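Local atomic coordinates of probable intron-encoded endonuclease 1 (Wickerhamomyces canadensis, PDB entry 6X1J), a protein that cleaves DNA at a specific target as a LAGLIDADG homing endonuclease, promoting homing of an intron of the mitochondrial 21S rRNA gene. Residues K26-E37 and F107-L115. Numbering follows the deposited sequence.
Sequences KKQWTTLSKIQE and FEHKAFDKL. With nucleotides of chain C.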
loop_
_atom_site.group_PDB
_atom_site.type_symbol
_atom_site.label_atom_id
_atom_site.label_comp_id
_atom_site.label_asym_id
_atom_site.label_seq_id
_atom_site.Cartn_x
_atom_site.Cartn_y
_atom_site.Cartn_z
ATOM N N LYS A 26 23.660 2.759 -3.912
ATOM C CA LYS A 26 22.426 3.365 -4.522
ATOM C C LYS A 26 22.499 3.481 -6.045
ATOM O O LYS A 26 21.455 3.276 -6.685
ATOM C CB LYS A 26 22.162 4.747 -3.950
ATOM C CG LYS A 26 21.727 4.660 -2.506
ATOM C CD LYS A 26 21.424 5.992 -1.931
ATOM C CE LYS A 26 21.183 5.834 -0.457
ATOM N NZ LYS A 26 20.659 7.068 0.141
ATOM N N LYS A 27 23.666 3.796 -6.616
ATOM C CA LYS A 27 23.804 3.998 -8.084
ATOM C C LYS A 27 23.627 2.654 -8.805
ATOM O O LYS A 27 23.568 2.639 -10.056
ATOM C CB LYS A 27 25.176 4.565 -8.461
ATOM C CG LYS A 27 25.745 5.655 -7.561
ATOM C CD LYS A 27 26.997 6.272 -8.176
ATOM C CE LYS A 27 27.833 7.073 -7.206
ATOM N NZ LYS A 27 26.996 8.029 -6.443
ATOM N N GLN A 28 23.547 1.544 -8.069
ATOM C CA GLN A 28 23.289 0.209 -8.678
ATOM C C GLN A 28 21.813 0.153 -9.117
ATOM O O GLN A 28 21.426 -0.846 -9.798
ATOM C CB GLN A 28 23.699 -0.919 -7.715
ATOM C CG GLN A 28 25.190 -1.250 -7.728
ATOM C CD GLN A 28 25.740 -1.866 -6.460
ATOM O OE1 GLN A 28 26.938 -2.122 -6.339
ATOM N NE2 GLN A 28 24.885 -2.073 -5.474
ATOM N N TRP A 29 21.019 1.175 -8.753
ATOM C CA TRP A 29 19.568 1.293 -9.071
ATOM C C TRP A 29 19.197 2.743 -9.383
ATOM O O TRP A 29 19.527 3.627 -8.563
ATOM C CB TRP A 29 18.719 0.758 -7.897
ATOM C CG TRP A 29 18.805 -0.728 -7.835
ATOM C CD1 TRP A 29 18.219 -1.632 -8.678
ATOM C CD2 TRP A 29 19.669 -1.471 -6.970
ATOM N NE1 TRP A 29 18.621 -2.900 -8.356
ATOM C CE2 TRP A 29 19.526 -2.832 -7.325
ATOM C CE3 TRP A 29 20.521 -1.109 -5.924
ATOM C CZ2 TRP A 29 20.207 -3.846 -6.654
ATOM C CZ3 TRP A 29 21.202 -2.108 -5.270
ATOM C CH2 TRP A 29 21.053 -3.453 -5.638
ATOM N N THR A 30 18.399 2.932 -10.431
ATOM C CA THR A 30 17.908 4.252 -10.913
ATOM C C THR A 30 16.360 4.300 -10.887
ATOM O O THR A 30 15.847 5.229 -10.299
ATOM C CB THR A 30 18.555 4.578 -12.271
ATOM O OG1 THR A 30 18.161 3.610 -13.233
ATOM C CG2 THR A 30 20.066 4.557 -12.251
ATOM N N THR A 31 15.626 3.349 -11.476
ATOM C CA THR A 31 14.125 3.387 -11.523
ATOM C C THR A 31 13.486 2.135 -10.867
ATOM O O THR A 31 14.094 1.047 -10.897
ATOM C CB THR A 31 13.648 3.620 -12.966
ATOM O OG1 THR A 31 14.072 2.512 -13.750
ATOM C CG2 THR A 31 14.216 4.879 -13.592
ATOM N N LEU A 32 12.273 2.256 -10.313
ATOM C CA LEU A 32 11.531 1.066 -9.799
ATOM C C LEU A 32 11.236 0.171 -10.995
ATOM O O LEU A 32 11.063 0.691 -12.086
ATOM C CB LEU A 32 10.244 1.476 -9.078
ATOM C CG LEU A 32 10.466 2.331 -7.826
ATOM C CD1 LEU A 32 9.146 2.706 -7.170
ATOM C CD2 LEU A 32 11.410 1.644 -6.839
ATOM N N SER A 33 11.277 -1.141 -10.790
ATOM C CA SER A 33 10.757 -2.145 -11.740
ATOM C C SER A 33 9.258 -1.872 -11.947
ATOM O O SER A 33 8.650 -1.198 -11.064
ATOM C CB SER A 33 11.021 -3.553 -11.219
ATOM O OG SER A 33 10.246 -3.826 -10.044
ATOM N N LYS A 34 8.705 -2.401 -13.044
ATOM C CA LYS A 34 7.255 -2.472 -13.299
ATOM C C LYS A 34 6.565 -3.050 -12.046
ATOM O O LYS A 34 5.589 -2.401 -11.572
ATOM C CB LYS A 34 6.979 -3.319 -14.551
ATOM C CG LYS A 34 5.554 -3.225 -15.104
ATOM C CD LYS A 34 5.323 -4.016 -16.394
ATOM C CE LYS A 34 3.996 -3.753 -17.076
ATOM N NZ LYS A 34 2.841 -4.425 -16.425
ATOM N N ILE A 35 7.064 -4.190 -11.515
ATOM C CA ILE A 35 6.424 -4.867 -10.350
ATOM C C ILE A 35 6.421 -3.931 -9.154
ATOM O O ILE A 35 5.362 -3.784 -8.489
ATOM C CB ILE A 35 7.103 -6.195 -10.019
ATOM C CG1 ILE A 35 6.787 -7.241 -11.092
ATOM C CG2 ILE A 35 6.687 -6.639 -8.623
ATOM C CD1 ILE A 35 7.452 -8.582 -10.871
ATOM N N GLN A 36 7.553 -3.321 -8.870
ATOM C CA GLN A 36 7.683 -2.447 -7.684
ATOM C C GLN A 36 6.760 -1.249 -7.840
ATOM O O GLN A 36 6.159 -0.820 -6.837
ATOM C CB GLN A 36 9.130 -2.009 -7.536
ATOM C CG GLN A 36 10.007 -3.150 -7.053
ATOM C CD GLN A 36 11.490 -2.922 -7.228
ATOM O OE1 GLN A 36 11.951 -2.142 -8.065
ATOM N NE2 GLN A 36 12.246 -3.601 -6.383
ATOM N N GLU A 37 6.661 -0.729 -9.062
ATOM C CA GLU A 37 5.940 0.538 -9.298
ATOM C C GLU A 37 4.472 0.238 -8.997
ATOM O O GLU A 37 3.883 1.020 -8.250
ATOM C CB GLU A 37 6.175 1.053 -10.719
ATOM C CG GLU A 37 5.501 2.379 -10.995
ATOM C CD GLU A 37 5.325 2.697 -12.476
ATOM O OE1 GLU A 37 6.274 2.443 -13.239
ATOM O OE2 GLU A 37 4.232 3.193 -12.871
ATOM N N PHE A 107 15.822 3.290 2.483
ATOM C CA PHE A 107 16.598 4.557 2.496
ATOM C C PHE A 107 15.945 5.541 1.501
ATOM O O PHE A 107 15.175 5.108 0.651
ATOM C CB PHE A 107 18.087 4.296 2.232
ATOM C CG PHE A 107 18.424 3.407 1.058
ATOM C CD1 PHE A 107 18.096 3.781 -0.230
ATOM C CD2 PHE A 107 19.153 2.241 1.240
ATOM C CE1 PHE A 107 18.410 2.978 -1.306
ATOM C CE2 PHE A 107 19.493 1.441 0.160
ATOM C CZ PHE A 107 19.104 1.802 -1.112
ATOM N N GLU A 108 16.305 6.827 1.570
ATOM C CA GLU A 108 16.011 7.837 0.508
ATOM C C GLU A 108 16.596 7.354 -0.819
ATOM O O GLU A 108 17.696 6.803 -0.823
ATOM C CB GLU A 108 16.600 9.193 0.873
ATOM C CG GLU A 108 16.040 9.732 2.172
ATOM C CD GLU A 108 16.689 11.028 2.611
ATOM O OE1 GLU A 108 17.437 11.613 1.772
ATOM O OE2 GLU A 108 16.449 11.441 3.780
ATOM N N HIS A 109 15.880 7.547 -1.906
ATOM C CA HIS A 109 16.348 7.199 -3.269
ATOM C C HIS A 109 15.413 7.851 -4.282
ATOM O O HIS A 109 14.181 7.719 -4.130
ATOM C CB HIS A 109 16.443 5.697 -3.492
ATOM C CG HIS A 109 17.281 5.321 -4.669
ATOM N ND1 HIS A 109 16.880 5.560 -5.964
ATOM C CD2 HIS A 109 18.464 4.670 -4.763
ATOM C CE1 HIS A 109 17.772 5.062 -6.804
ATOM N NE2 HIS A 109 18.754 4.505 -6.096
ATOM N N LYS A 110 16.038 8.464 -5.287
ATOM C CA LYS A 110 15.452 9.163 -6.457
ATOM C C LYS A 110 14.393 8.288 -7.141
ATOM O O LYS A 110 13.461 8.838 -7.673
ATOM C CB LYS A 110 16.618 9.497 -7.405
ATOM C CG LYS A 110 16.270 10.280 -8.664
ATOM C CD LYS A 110 17.476 10.509 -9.575
ATOM C CE LYS A 110 17.535 11.911 -10.148
ATOM N NZ LYS A 110 17.812 12.923 -9.097
ATOM N N ALA A 111 14.555 6.965 -7.158
ATOM C CA ALA A 111 13.605 6.019 -7.792
ATOM C C ALA A 111 12.180 6.205 -7.219
ATOM O O ALA A 111 11.251 6.002 -7.997
ATOM C CB ALA A 111 14.106 4.600 -7.653
ATOM N N PHE A 112 12.021 6.698 -5.984
ATOM C CA PHE A 112 10.720 6.879 -5.290
ATOM C C PHE A 112 10.109 8.263 -5.593
ATOM O O PHE A 112 8.923 8.475 -5.244
ATOM C CB PHE A 112 10.861 6.643 -3.774
ATOM C CG PHE A 112 11.295 5.243 -3.378
ATOM C CD1 PHE A 112 10.537 4.129 -3.711
ATOM C CD2 PHE A 112 12.473 5.028 -2.666
ATOM C CE1 PHE A 112 10.959 2.844 -3.372
ATOM C CE2 PHE A 112 12.892 3.744 -2.339
ATOM C CZ PHE A 112 12.149 2.655 -2.716
ATOM N N ASP A 113 10.840 9.165 -6.261
ATOM C CA ASP A 113 10.434 10.588 -6.434
ATOM C C ASP A 113 9.216 10.735 -7.351
ATOM O O ASP A 113 8.339 11.565 -7.026
ATOM C CB ASP A 113 11.589 11.417 -7.001
ATOM C CG ASP A 113 12.577 11.924 -5.958
ATOM O OD1 ASP A 113 12.339 11.719 -4.740
ATOM O OD2 ASP A 113 13.571 12.526 -6.381
ATOM N N LYS A 114 9.193 10.028 -8.487
ATOM C CA LYS A 114 8.080 10.087 -9.461
ATOM C C LYS A 114 6.732 9.836 -8.759
ATOM O O LYS A 114 5.808 10.668 -8.916
ATOM C CB LYS A 114 8.280 9.064 -10.577
ATOM C CG LYS A 114 7.205 9.184 -11.652
ATOM C CD LYS A 114 7.332 8.187 -12.770
ATOM C CE LYS A 114 6.759 6.845 -12.389
ATOM N NZ LYS A 114 7.018 5.863 -13.457
ATOM N N LEU A 115 6.606 8.718 -8.043
ATOM C CA LEU A 115 5.363 8.366 -7.294
ATOM C C LEU A 115 5.236 9.258 -6.059
ATOM O O LEU A 115 4.118 9.652 -5.718
ATOM C CB LEU A 115 5.362 6.876 -6.958
ATOM C CG LEU A 115 5.140 5.972 -8.175
ATOM C CD1 LEU A 115 5.269 4.505 -7.812
ATOM C CD2 LEU A 115 3.774 6.206 -8.795
ATOM P P DA C 7 19.720 7.249 3.992
ATOM O OP1 DA C 7 20.721 7.026 2.917
ATOM O OP2 DA C 7 18.319 7.698 3.619
ATOM O "O5'" DA C 7 19.662 5.939 4.897
ATOM C "C5'" DA C 7 20.805 5.077 5.068
ATOM C "C4'" DA C 7 20.772 4.490 6.458
ATOM O "O4'" DA C 7 20.821 5.570 7.420
ATOM C "C3'" DA C 7 19.520 3.675 6.799
ATOM O "O3'" DA C 7 19.926 2.399 7.347
ATOM C "C2'" DA C 7 18.699 4.636 7.650
ATOM C "C1'" DA C 7 19.741 5.509 8.333
ATOM N N9 DA C 7 19.306 6.884 8.569
ATOM C C8 DA C 7 18.709 7.695 7.635
ATOM N N7 DA C 7 18.414 8.891 8.087
ATOM C C5 DA C 7 18.852 8.868 9.403
ATOM C C6 DA C 7 18.850 9.844 10.413
ATOM N N6 DA C 7 18.356 11.070 10.245
ATOM N N1 DA C 7 19.359 9.510 11.619
ATOM C C2 DA C 7 19.861 8.279 11.778
ATOM N N3 DA C 7 19.939 7.279 10.895
ATOM C C4 DA C 7 19.417 7.645 9.711
#
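His109 points the edge of its imidazole at the turn Lys26-Trp29. Its NE2 donates to Lys26 O at 3.0 Å, almost straight (163°) and in the imidazole plane. Trp29 N reaches the same oxygen from the opposite face of the carbonyl, closing a type I beta turn. On the far side of the imidazole, ND1 accepts from Ala111 N at 3.0 Å, and the two bonds fix the ring's rotation. A phenylalanine here would probably leave Lys26 O without its second donor and Ala111 N without its acceptor. Beyond CG the Lys26 chain is extended and runs over one face of Phe107, with CE 4.0 Å from the ring centroid in a CH-pi contact. Lys26 NZ then bonds Glu108 O and, 2.8 Å from Lys26 NZ, OP1 of DA7 of chain C. Glu108 N holds OP2 of that phosphate. Both segments thus grip the DNA backbone beside the strand 98-105 of the LAGLIDADG fold's DNA-binding sheet. Farther along, Leu32 CD2 packs against Phe112 CE1 (3.7 Å), and Leu40 of the helix 34-45 touches both side chains. Ser33 and Gln36 form a capping box at the start of that helix. The solvent side is looser: Glu37 OE1 and Lys114 NZ make a long salt bridge of 3.5 Å.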